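Side-chain contact in listeriolysin O (Listeria monocytogenes, PDB 4CDB), which binds cholesterol-containing host membranes, undergoes a major conformational change and assembles into an oligomeric, cytolytic pore: residues 150-153 / 154-158. Residues are numbered along the deposited sequence; the frame is centred on the assembly and turned at random.
Sequences RWNE and KYAQA
W151 meets Y155 and A156 where the chain leaves the C-terminal end of helix 137-152 and enters the loop that leads to strand 165-172, a surface turn of this elongated cytolysin; the contact's centre lies about 37 Å from the centre of the chain. Backbone bonding centres on a single carbonyl. Y155 N donates to W151 O at 3.0 Å, an i to i+4 bond whose donor already lies beyond the helix. Weak bonds from K154 N and A156 N reach the same oxygen, so three successive amides converge on it as the chain turns.

Aromatic and apolar packing follows the indole. A chi1 of -178° sets W151 CG opposite the backbone N and beside the carbonyl carbon, bringing the indole against Y155 and A156. A156 CA lies over one face of its six-membered ring, a CH-pi contact 4.2 Å from CA to the ring centroid, while A156 CB comes within 4.1 Å of W151 CZ3. At the pyrrole end, Y155 CB approaches W151 NE1 and CD1. The tyrosine ring is slid well aside from the five-membered ring, planes 27° apart, so the two barely overlap. L120 and M123 also pack on the buried indole, and its NE1 donates to P121 O, fixing the ring's rotation against the neighbouring loop.

K154 CB sits 3.5 Å above the Y155 ring plane, near the rim. Beyond it the extended lysine chain points NZ toward D127 in a weak, long ion pair, while R150 NH2 bonds to D127 O in the loop before strand 129-132 and to K129 O at that strand's start. On the side of N152, the A156 methyl closes against the backbone, with A156 CB 3.4 Å from N152 O.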
ATOM      1  N   ARG A 150      26.692 -23.877  -8.308  1.00 56.42           N
ATOM      2  CA  ARG A 150      26.511 -25.323  -8.263  1.00 57.46           C
ATOM      3  C   ARG A 150      25.154 -25.735  -8.831  1.00 57.94           C
ATOM      4  O   ARG A 150      25.037 -26.764  -9.500  1.00 55.68           O
ATOM      5  CB  ARG A 150      26.692 -25.849  -6.834  1.00 55.53           C
ATOM      6  CG  ARG A 150      27.954 -26.679  -6.647  1.00 61.00           C
ATOM      7  CD  ARG A 150      28.498 -26.594  -5.224  1.00 63.90           C
ATOM      8  NE  ARG A 150      27.579 -27.134  -4.224  1.00 60.32           N
ATOM      9  CZ  ARG A 150      27.882 -27.289  -2.939  1.00 55.09           C
ATOM     10  NH1 ARG A 150      29.084 -26.951  -2.493  1.00 53.78           N
ATOM     11  NH2 ARG A 150      26.987 -27.787  -2.097  1.00 51.75           N
ATOM     12  N   TRP A 151      24.135 -24.919  -8.578  1.00 48.33           N
ATOM     13  CA  TRP A 151      22.804 -25.179  -9.111  1.00 52.37           C
ATOM     14  C   TRP A 151      22.752 -24.919 -10.614  1.00 65.05           C
ATOM     15  O   TRP A 151      22.125 -25.669 -11.361  1.00 64.37           O
ATOM     16  CB  TRP A 151      21.754 -24.325  -8.395  1.00 46.45           C
ATOM     17  CG  TRP A 151      20.350 -24.584  -8.875  1.00 46.74           C
ATOM     18  CD1 TRP A 151      19.512 -25.580  -8.460  1.00 49.23           C
ATOM     19  CD2 TRP A 151      19.624 -23.836  -9.861  1.00 47.61           C
ATOM     20  NE1 TRP A 151      18.311 -25.498  -9.127  1.00 51.21           N
ATOM     21  CE2 TRP A 151      18.355 -24.435  -9.992  1.00 49.94           C
ATOM     22  CE3 TRP A 151      19.925 -22.718 -10.643  1.00 45.08           C
ATOM     23  CZ2 TRP A 151      17.388 -23.954 -10.876  1.00 48.83           C
ATOM     24  CZ3 TRP A 151      18.965 -22.242 -11.521  1.00 50.50           C
ATOM     25  CH2 TRP A 151      17.712 -22.858 -11.629  1.00 49.26           C
ATOM     26  N   ASN A 152      23.417 -23.852 -11.048  1.00 69.61           N
ATOM     27  CA  ASN A 152      23.455 -23.491 -12.461  1.00 70.81           C
ATOM     28  C   ASN A 152      24.183 -24.522 -13.321  1.00 70.41           C
ATOM     29  O   ASN A 152      23.993 -24.572 -14.535  1.00 73.61           O
ATOM     30  CB  ASN A 152      24.099 -22.112 -12.650  1.00 70.14           C
ATOM     31  CG  ASN A 152      23.214 -20.979 -12.164  1.00 73.12           C
ATOM     32  OD1 ASN A 152      21.992 -21.026 -12.297  1.00 77.28           O
ATOM     33  ND2 ASN A 152      23.833 -19.946 -11.603  1.00 69.47           N
ATOM     34  N   GLU A 153      25.011 -25.345 -12.686  1.00 69.32           N
ATOM     35  CA  GLU A 153      25.861 -26.284 -13.413  1.00 71.78           C
ATOM     36  C   GLU A 153      25.432 -27.746 -13.276  1.00 78.07           C
ATOM     37  O   GLU A 153      26.102 -28.641 -13.789  1.00 86.20           O
ATOM     38  CB  GLU A 153      27.321 -26.130 -12.973  1.00 71.21           C
ATOM     39  CG  GLU A 153      27.933 -24.774 -13.295  1.00 77.44           C
ATOM     40  CD  GLU A 153      29.354 -24.630 -12.774  1.00 83.55           C
ATOM     41  OE1 GLU A 153      29.876 -25.593 -12.174  1.00 86.38           O
ATOM     42  OE2 GLU A 153      29.949 -23.549 -12.966  1.00 86.89           O
ATOM     43  N   LYS A 154      24.322 -27.989 -12.585  1.00 73.81           N
ATOM     44  CA  LYS A 154      23.832 -29.353 -12.400  1.00 69.81           C
ATOM     45  C   LYS A 154      22.329 -29.479 -12.622  1.00 66.44           C
ATOM     46  O   LYS A 154      21.858 -30.479 -13.163  1.00 73.12           O
ATOM     47  CB  LYS A 154      24.170 -29.873 -11.000  1.00 66.88           C
ATOM     48  CG  LYS A 154      25.597 -30.350 -10.812  1.00 72.42           C
ATOM     49  CD  LYS A 154      25.700 -31.246  -9.584  1.00 75.65           C
ATOM     50  CE  LYS A 154      27.141 -31.433  -9.141  1.00 78.41           C
ATOM     51  NZ  LYS A 154      27.224 -32.219  -7.878  1.00 80.80           N
ATOM     52  N   TYR A 155      21.577 -28.469 -12.195  1.00 59.53           N
ATOM     53  CA  TYR A 155      20.124 -28.572 -12.175  1.00 57.77           C
ATOM     54  C   TYR A 155      19.429 -27.544 -13.061  1.00 61.51           C
ATOM     55  O   TYR A 155      18.247 -27.689 -13.369  1.00 67.07           O
ATOM     56  CB  TYR A 155      19.605 -28.464 -10.734  1.00 54.84           C
ATOM     57  CG  TYR A 155      20.291 -29.412  -9.777  1.00 58.65           C
ATOM     58  CD1 TYR A 155      19.900 -30.742  -9.687  1.00 64.92           C
ATOM     59  CD2 TYR A 155      21.341 -28.982  -8.977  1.00 56.00           C
ATOM     60  CE1 TYR A 155      20.533 -31.615  -8.820  1.00 65.22           C
ATOM     61  CE2 TYR A 155      21.979 -29.848  -8.106  1.00 58.09           C
ATOM     62  CZ  TYR A 155      21.571 -31.163  -8.032  1.00 65.08           C
ATOM     63  OH  TYR A 155      22.203 -32.026  -7.167  1.00 69.78           O
ATOM     64  N   ALA A 156      20.163 -26.513 -13.469  1.00 60.57           N
ATOM     65  CA  ALA A 156      19.583 -25.421 -14.249  1.00 64.97           C
ATOM     66  C   ALA A 156      18.914 -25.902 -15.533  1.00 65.36           C
ATOM     67  O   ALA A 156      17.823 -25.451 -15.879  1.00 65.98           O
ATOM     68  CB  ALA A 156      20.643 -24.378 -14.565  1.00 65.41           C
ATOM     69  N   GLN A 157      19.570 -26.822 -16.231  1.00 72.16           N
ATOM     70  CA  GLN A 157      19.028 -27.362 -17.473  1.00 79.64           C
ATOM     71  C   GLN A 157      17.767 -28.193 -17.238  1.00 80.04           C
ATOM     72  O   GLN A 157      16.892 -28.264 -18.098  1.00 81.26           O
ATOM     73  CB  GLN A 157      20.087 -28.182 -18.213  1.00 84.94           C
ATOM     74  CG  GLN A 157      21.236 -27.349 -18.772  1.00 90.31           C
ATOM     75  CD  GLN A 157      20.834 -26.509 -19.976  1.00 97.54           C
ATOM     76  OE1 GLN A 157      19.733 -26.647 -20.511  1.00 97.85           O
ATOM     77  NE2 GLN A 157      21.735 -25.634 -20.410  1.00100.87           N
ATOM     78  N   ALA A 158      17.672 -28.811 -16.065  1.00 84.11           N
ATOM     79  CA  ALA A 158      16.510 -29.628 -15.731  1.00 85.29           C
ATOM     80  C   ALA A 158      15.330 -28.780 -15.264  1.00 88.55           C
ATOM     81  O   ALA A 158      14.220 -29.285 -15.106  1.00 90.82           O
ATOM     82  CB  ALA A 158      16.872 -30.653 -14.676  1.00 82.88           C
TER